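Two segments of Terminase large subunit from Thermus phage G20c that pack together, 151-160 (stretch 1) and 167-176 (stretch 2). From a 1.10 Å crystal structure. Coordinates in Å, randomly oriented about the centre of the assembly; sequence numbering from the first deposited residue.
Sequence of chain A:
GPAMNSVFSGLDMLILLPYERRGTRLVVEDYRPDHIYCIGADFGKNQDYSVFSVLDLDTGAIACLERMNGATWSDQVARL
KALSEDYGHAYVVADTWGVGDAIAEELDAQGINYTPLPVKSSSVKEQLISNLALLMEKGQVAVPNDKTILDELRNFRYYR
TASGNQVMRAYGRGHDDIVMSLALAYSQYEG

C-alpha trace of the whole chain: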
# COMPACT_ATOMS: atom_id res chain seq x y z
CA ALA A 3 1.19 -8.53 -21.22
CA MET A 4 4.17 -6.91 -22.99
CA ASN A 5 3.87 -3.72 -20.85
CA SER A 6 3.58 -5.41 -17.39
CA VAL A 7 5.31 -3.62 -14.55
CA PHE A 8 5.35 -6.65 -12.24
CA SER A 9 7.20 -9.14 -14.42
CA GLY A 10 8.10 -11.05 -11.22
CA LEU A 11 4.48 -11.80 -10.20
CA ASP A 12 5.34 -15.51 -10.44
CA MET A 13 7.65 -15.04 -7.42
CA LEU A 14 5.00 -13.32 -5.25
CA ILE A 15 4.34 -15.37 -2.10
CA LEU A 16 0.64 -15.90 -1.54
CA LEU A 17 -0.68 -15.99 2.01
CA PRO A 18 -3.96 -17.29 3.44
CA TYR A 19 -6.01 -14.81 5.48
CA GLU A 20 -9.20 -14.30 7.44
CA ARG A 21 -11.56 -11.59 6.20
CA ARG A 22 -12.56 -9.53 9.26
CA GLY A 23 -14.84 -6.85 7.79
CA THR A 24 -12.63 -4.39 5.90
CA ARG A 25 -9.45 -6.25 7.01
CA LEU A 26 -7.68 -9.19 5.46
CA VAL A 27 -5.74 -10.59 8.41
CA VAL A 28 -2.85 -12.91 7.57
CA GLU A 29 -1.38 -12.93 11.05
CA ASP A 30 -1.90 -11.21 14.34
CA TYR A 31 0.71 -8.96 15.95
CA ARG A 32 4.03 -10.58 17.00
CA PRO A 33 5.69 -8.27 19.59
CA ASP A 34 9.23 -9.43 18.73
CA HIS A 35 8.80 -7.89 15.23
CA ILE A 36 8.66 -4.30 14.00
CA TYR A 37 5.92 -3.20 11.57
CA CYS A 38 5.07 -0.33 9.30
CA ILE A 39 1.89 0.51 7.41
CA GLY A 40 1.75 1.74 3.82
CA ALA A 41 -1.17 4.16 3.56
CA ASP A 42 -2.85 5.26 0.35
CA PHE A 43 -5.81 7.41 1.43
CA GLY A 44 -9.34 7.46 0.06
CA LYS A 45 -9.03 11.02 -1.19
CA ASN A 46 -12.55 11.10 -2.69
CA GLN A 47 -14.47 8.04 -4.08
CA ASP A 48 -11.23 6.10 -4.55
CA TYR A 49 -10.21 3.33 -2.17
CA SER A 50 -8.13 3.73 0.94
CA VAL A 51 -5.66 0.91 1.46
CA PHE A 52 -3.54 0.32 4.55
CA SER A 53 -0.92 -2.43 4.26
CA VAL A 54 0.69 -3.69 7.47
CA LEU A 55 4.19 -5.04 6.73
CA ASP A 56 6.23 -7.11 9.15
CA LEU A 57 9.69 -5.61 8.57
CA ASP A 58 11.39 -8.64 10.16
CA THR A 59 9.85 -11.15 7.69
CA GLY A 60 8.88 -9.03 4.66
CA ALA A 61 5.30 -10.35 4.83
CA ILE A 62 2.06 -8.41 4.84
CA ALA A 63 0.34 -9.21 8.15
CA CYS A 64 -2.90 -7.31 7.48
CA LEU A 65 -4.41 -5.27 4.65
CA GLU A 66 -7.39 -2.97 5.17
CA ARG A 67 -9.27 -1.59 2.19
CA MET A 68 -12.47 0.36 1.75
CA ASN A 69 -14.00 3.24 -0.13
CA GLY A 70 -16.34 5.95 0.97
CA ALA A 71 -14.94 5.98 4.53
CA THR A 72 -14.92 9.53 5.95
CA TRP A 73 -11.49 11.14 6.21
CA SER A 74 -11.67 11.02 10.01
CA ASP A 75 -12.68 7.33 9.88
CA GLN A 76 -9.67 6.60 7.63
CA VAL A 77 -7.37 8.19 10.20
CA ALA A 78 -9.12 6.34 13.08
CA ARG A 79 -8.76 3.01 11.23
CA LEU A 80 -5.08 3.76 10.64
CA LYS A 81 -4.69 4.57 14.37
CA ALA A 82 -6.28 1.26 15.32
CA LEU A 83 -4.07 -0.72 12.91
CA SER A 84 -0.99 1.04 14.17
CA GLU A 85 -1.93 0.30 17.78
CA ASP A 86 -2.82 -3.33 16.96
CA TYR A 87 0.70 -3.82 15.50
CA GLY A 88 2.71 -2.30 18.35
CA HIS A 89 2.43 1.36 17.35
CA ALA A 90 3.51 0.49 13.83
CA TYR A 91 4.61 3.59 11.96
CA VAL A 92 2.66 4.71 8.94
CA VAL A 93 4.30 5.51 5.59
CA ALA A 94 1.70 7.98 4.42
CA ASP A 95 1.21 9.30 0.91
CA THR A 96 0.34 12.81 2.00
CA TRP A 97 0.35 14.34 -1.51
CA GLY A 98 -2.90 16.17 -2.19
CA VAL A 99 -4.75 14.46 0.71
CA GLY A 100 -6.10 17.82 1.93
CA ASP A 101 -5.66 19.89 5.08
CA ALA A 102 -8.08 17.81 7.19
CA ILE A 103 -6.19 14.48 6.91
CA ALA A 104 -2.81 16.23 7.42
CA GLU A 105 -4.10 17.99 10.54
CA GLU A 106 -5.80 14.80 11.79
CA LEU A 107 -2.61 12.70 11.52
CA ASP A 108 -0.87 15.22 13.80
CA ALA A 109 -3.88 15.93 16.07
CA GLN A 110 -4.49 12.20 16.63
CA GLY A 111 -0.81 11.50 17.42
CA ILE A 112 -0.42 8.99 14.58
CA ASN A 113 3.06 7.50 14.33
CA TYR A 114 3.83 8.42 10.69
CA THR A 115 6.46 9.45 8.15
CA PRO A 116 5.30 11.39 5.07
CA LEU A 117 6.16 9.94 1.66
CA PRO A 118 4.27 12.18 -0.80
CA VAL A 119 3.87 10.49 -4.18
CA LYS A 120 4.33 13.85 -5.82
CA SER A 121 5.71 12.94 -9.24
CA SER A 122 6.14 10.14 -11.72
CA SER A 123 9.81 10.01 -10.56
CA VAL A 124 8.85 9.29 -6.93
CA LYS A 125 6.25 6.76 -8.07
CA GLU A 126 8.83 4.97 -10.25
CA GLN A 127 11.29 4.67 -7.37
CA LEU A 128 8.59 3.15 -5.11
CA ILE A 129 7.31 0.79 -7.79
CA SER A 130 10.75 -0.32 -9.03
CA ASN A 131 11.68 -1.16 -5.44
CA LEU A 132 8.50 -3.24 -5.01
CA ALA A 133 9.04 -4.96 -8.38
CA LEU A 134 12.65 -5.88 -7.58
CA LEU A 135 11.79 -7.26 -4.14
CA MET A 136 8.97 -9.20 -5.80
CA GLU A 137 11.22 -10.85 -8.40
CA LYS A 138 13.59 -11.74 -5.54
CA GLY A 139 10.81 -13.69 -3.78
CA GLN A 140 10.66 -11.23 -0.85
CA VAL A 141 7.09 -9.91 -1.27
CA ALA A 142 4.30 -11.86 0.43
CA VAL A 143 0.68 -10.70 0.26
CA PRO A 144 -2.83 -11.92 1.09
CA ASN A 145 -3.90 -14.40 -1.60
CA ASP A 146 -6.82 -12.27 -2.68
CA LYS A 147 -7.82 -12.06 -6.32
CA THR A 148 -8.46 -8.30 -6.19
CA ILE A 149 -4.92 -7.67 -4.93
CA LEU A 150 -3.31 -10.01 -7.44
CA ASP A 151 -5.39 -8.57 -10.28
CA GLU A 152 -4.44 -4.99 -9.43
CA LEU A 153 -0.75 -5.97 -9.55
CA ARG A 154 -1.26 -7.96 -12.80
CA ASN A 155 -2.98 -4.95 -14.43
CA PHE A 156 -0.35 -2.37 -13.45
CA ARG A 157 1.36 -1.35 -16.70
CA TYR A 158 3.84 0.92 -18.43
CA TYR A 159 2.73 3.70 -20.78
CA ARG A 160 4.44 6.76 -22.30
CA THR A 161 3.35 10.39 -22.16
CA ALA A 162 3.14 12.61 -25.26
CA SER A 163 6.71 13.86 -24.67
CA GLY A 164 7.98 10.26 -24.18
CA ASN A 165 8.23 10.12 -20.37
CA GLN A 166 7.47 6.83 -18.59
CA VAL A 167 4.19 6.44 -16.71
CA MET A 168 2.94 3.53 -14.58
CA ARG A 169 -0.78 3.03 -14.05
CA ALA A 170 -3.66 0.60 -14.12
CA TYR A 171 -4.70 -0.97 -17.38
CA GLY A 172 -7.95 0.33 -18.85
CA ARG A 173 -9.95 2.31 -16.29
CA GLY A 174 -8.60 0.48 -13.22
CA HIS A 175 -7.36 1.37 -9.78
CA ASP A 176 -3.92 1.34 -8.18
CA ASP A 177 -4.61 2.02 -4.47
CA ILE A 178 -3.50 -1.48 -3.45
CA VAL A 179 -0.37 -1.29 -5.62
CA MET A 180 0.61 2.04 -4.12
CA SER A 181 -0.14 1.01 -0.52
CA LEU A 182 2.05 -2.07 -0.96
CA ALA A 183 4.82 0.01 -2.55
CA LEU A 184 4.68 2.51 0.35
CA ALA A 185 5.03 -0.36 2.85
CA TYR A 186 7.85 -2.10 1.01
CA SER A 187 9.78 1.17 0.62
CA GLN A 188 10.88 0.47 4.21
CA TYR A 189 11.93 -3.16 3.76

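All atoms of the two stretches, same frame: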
# COMPACT_ATOMS: atom_id res chain seq x y z
N ASP A 151 -4.92 -9.23 -9.05
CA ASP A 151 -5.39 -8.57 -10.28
C ASP A 151 -4.87 -7.14 -10.42
O ASP A 151 -4.44 -6.73 -11.51
CB ASP A 151 -6.92 -8.53 -10.35
CG ASP A 151 -7.55 -9.88 -10.66
OD1 ASP A 151 -6.83 -10.84 -11.01
OD2 ASP A 151 -8.79 -9.96 -10.58
N GLU A 152 -4.90 -6.37 -9.34
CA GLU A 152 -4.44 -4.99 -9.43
C GLU A 152 -2.94 -4.91 -9.76
O GLU A 152 -2.52 -4.05 -10.53
CB GLU A 152 -4.75 -4.20 -8.15
CG GLU A 152 -4.98 -2.73 -8.44
CD GLU A 152 -5.41 -1.94 -7.23
OE1 GLU A 152 -4.54 -1.33 -6.62
OE2 GLU A 152 -6.62 -1.94 -6.91
N LEU A 153 -2.16 -5.84 -9.19
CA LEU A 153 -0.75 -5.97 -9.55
C LEU A 153 -0.59 -6.43 -10.99
O LEU A 153 0.20 -5.85 -11.73
CB LEU A 153 -0.05 -6.96 -8.60
CG LEU A 153 0.06 -6.51 -7.14
CD1 LEU A 153 0.44 -7.69 -6.27
CD2 LEU A 153 1.09 -5.41 -6.98
N ARG A 154 -1.32 -7.46 -11.40
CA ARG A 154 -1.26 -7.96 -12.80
C ARG A 154 -1.57 -6.87 -13.83
O ARG A 154 -0.93 -6.80 -14.88
CB ARG A 154 -2.21 -9.14 -12.99
N ASN A 155 -2.53 -6.01 -13.51
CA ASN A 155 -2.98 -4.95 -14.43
C ASN A 155 -2.24 -3.63 -14.28
O ASN A 155 -2.65 -2.64 -14.90
CB ASN A 155 -4.49 -4.76 -14.33
CG ASN A 155 -5.25 -5.74 -15.20
OD1 ASN A 155 -4.70 -6.77 -15.61
ND2 ASN A 155 -6.50 -5.42 -15.53
N PHE A 156 -1.13 -3.59 -13.55
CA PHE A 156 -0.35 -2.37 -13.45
C PHE A 156 0.69 -2.36 -14.56
O PHE A 156 1.51 -3.27 -14.65
CB PHE A 156 0.32 -2.32 -12.08
CG PHE A 156 0.72 -0.94 -11.67
CD1 PHE A 156 -0.26 0.03 -11.42
CD2 PHE A 156 2.07 -0.60 -11.53
CE1 PHE A 156 0.10 1.30 -11.04
CE2 PHE A 156 2.43 0.67 -11.14
CZ PHE A 156 1.44 1.63 -10.90
N ARG A 157 0.63 -1.34 -15.43
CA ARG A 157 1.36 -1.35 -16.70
C ARG A 157 2.12 -0.07 -16.98
O ARG A 157 1.86 0.98 -16.39
CB ARG A 157 0.40 -1.59 -17.86
CG ARG A 157 -0.57 -2.73 -17.68
CD ARG A 157 0.07 -4.10 -17.55
NE ARG A 157 -0.99 -5.10 -17.41
CZ ARG A 157 -1.78 -5.51 -18.41
NH1 ARG A 157 -1.64 -5.04 -19.65
NH2 ARG A 157 -2.73 -6.41 -18.16
N TYR A 158 3.05 -0.19 -17.93
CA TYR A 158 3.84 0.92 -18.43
C TYR A 158 3.16 1.57 -19.63
O TYR A 158 2.70 0.88 -20.53
CB TYR A 158 5.21 0.44 -18.90
CG TYR A 158 6.17 0.04 -17.82
CD1 TYR A 158 6.73 0.99 -16.98
CD2 TYR A 158 6.57 -1.29 -17.66
CE1 TYR A 158 7.66 0.64 -16.01
CE2 TYR A 158 7.50 -1.65 -16.69
CZ TYR A 158 8.02 -0.68 -15.85
OH TYR A 158 8.94 -1.01 -14.88
N TYR A 159 3.15 2.89 -19.63
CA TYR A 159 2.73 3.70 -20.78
C TYR A 159 3.77 4.80 -20.98
O TYR A 159 4.73 4.91 -20.21
CB TYR A 159 1.35 4.28 -20.53
CG TYR A 159 0.32 3.20 -20.33
CD1 TYR A 159 -0.26 2.58 -21.43
CD2 TYR A 159 -0.05 2.77 -19.06
CE1 TYR A 159 -1.19 1.57 -21.27
CE2 TYR A 159 -0.97 1.76 -18.89
CZ TYR A 159 -1.54 1.16 -19.99
OH TYR A 159 -2.45 0.15 -19.84
N ARG A 160 3.58 5.62 -22.02
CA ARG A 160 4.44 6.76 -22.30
C ARG A 160 3.59 7.99 -22.52
O ARG A 160 2.55 7.91 -23.16
CB ARG A 160 5.33 6.48 -23.52
CG ARG A 160 6.47 5.50 -23.22
CD ARG A 160 7.66 6.17 -22.56
NE ARG A 160 8.54 5.22 -21.87
CZ ARG A 160 9.69 5.56 -21.28
NH1 ARG A 160 10.43 4.63 -20.67
NH2 ARG A 160 10.10 6.82 -21.28
N VAL A 167 5.28 6.37 -17.67
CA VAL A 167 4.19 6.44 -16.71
C VAL A 167 3.80 5.01 -16.33
O VAL A 167 3.89 4.11 -17.15
CB VAL A 167 3.01 7.34 -17.22
CG1 VAL A 167 3.14 7.69 -18.69
CG2 VAL A 167 1.64 6.72 -16.96
N MET A 168 3.43 4.82 -15.07
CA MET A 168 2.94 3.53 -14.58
C MET A 168 1.53 3.76 -14.06
O MET A 168 1.31 4.65 -13.24
CB MET A 168 3.80 3.01 -13.43
CG MET A 168 5.26 2.76 -13.75
SD MET A 168 6.19 2.58 -12.21
CE MET A 168 7.69 1.76 -12.71
N ARG A 169 0.59 2.95 -14.51
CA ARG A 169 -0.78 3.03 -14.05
C ARG A 169 -1.55 1.76 -14.37
O ARG A 169 -1.09 0.90 -15.13
CB ARG A 169 -1.50 4.25 -14.65
CG ARG A 169 -1.58 4.23 -16.16
CD ARG A 169 -2.72 5.10 -16.66
NE ARG A 169 -2.84 5.08 -18.11
CZ ARG A 169 -2.14 5.83 -18.94
NH1 ARG A 169 -1.22 6.69 -18.50
NH2 ARG A 169 -2.37 5.72 -20.25
N ALA A 170 -2.75 1.69 -13.82
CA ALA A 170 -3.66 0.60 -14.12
C ALA A 170 -4.04 0.55 -15.59
O ALA A 170 -4.26 1.56 -16.24
CB ALA A 170 -4.91 0.72 -13.28
N TYR A 171 -4.11 -0.68 -16.09
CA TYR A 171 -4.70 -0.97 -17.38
C TYR A 171 -6.14 -0.47 -17.44
O TYR A 171 -6.86 -0.50 -16.44
CB TYR A 171 -4.67 -2.49 -17.58
CG TYR A 171 -5.41 -3.01 -18.77
CD1 TYR A 171 -4.85 -2.98 -20.04
CD2 TYR A 171 -6.67 -3.59 -18.63
CE1 TYR A 171 -5.53 -3.49 -21.14
CE2 TYR A 171 -7.36 -4.10 -19.71
CZ TYR A 171 -6.79 -4.05 -20.97
OH TYR A 171 -7.49 -4.57 -22.03
N GLY A 172 -6.56 -0.00 -18.61
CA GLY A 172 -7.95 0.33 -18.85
C GLY A 172 -8.38 1.48 -17.97
O GLY A 172 -7.73 2.52 -17.97
N ARG A 173 -9.46 1.28 -17.21
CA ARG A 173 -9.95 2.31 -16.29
C ARG A 173 -9.86 1.83 -14.83
O ARG A 173 -10.70 2.14 -13.99
CB ARG A 173 -11.36 2.76 -16.69
CG ARG A 173 -11.37 3.39 -18.08
CD ARG A 173 -12.71 3.97 -18.47
NE ARG A 173 -12.70 4.49 -19.84
CZ ARG A 173 -12.24 5.69 -20.22
NH1 ARG A 173 -11.74 6.56 -19.34
NH2 ARG A 173 -12.28 6.01 -21.52
N GLY A 174 -8.77 1.12 -14.52
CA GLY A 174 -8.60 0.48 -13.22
C GLY A 174 -8.01 1.36 -12.15
O GLY A 174 -7.77 2.56 -12.34
N HIS A 175 -7.80 0.72 -11.00
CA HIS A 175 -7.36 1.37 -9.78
C HIS A 175 -5.95 0.93 -9.45
O HIS A 175 -5.50 -0.13 -9.91
CB HIS A 175 -8.27 0.98 -8.61
CG HIS A 175 -9.73 0.99 -8.92
ND1 HIS A 175 -10.38 2.09 -9.43
CD2 HIS A 175 -10.66 0.02 -8.79
CE1 HIS A 175 -11.66 1.79 -9.60
NE2 HIS A 175 -11.85 0.55 -9.21
N ASP A 176 -5.26 1.72 -8.62
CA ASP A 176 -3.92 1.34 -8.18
C ASP A 176 -3.68 1.56 -6.68
O ASP A 176 -2.53 1.57 -6.25
CB ASP A 176 -2.85 2.07 -9.00
CG ASP A 176 -2.83 3.57 -8.77
OD1 ASP A 176 -3.62 4.07 -7.95
OD2 ASP A 176 -2.01 4.25 -9.43
O HOH W 1 -3.98 -1.93 -11.58
O HOH W 2 -7.44 -2.62 -14.81
O HOH W 3 -5.45 0.72 -21.16

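Antiparallel strands are held together by their backbones and given individual character by their side chains, and this pairing in the terminase large subunit illustrates both. The backbone ladder alternates in the classical way. At the hydrogen-bonded pair Arg157–Arg169, Arg157 N donates to Arg169 O (2.8 Å) and Arg169 N returns the bond to Arg157 O (3.0 Å); Tyr159 and Val167 repeat the pattern, with Tyr159 N to Val167 O at 2.9 Å and Val167 N to Tyr159 O at 3.0 Å. Beyond the strands, Tyr171 N still reaches Asn155 O (2.7 Å), extending the ladder past the last bridge. Between these rungs CA-H...O contacts fill in, as from Met168 CA to Arg157 O (3.3 Å).

Alternation sorts the side chains onto two faces, and the residues on each make different contacts. Phe156, Tyr158, Met168 and Ala170 share one face, where Met168 bridges two rings: its CB lies 3.5 Å from Phe156 CE2, its CE 3.5 Å from Tyr158 CE1. On the other, the Arg169 guanidinium lies flat on the Tyr159 ring, the planes only 4° apart, an off-centre cation-pi arrangement.

Water adds to the direct contacts beyond the strands: one molecule donates to both Glu152 O (2.8 Å) and His175 O (2.9 Å), while another accepts from Asn155 ND2 (3.0 Å) and donates to Tyr171 O (2.7 Å).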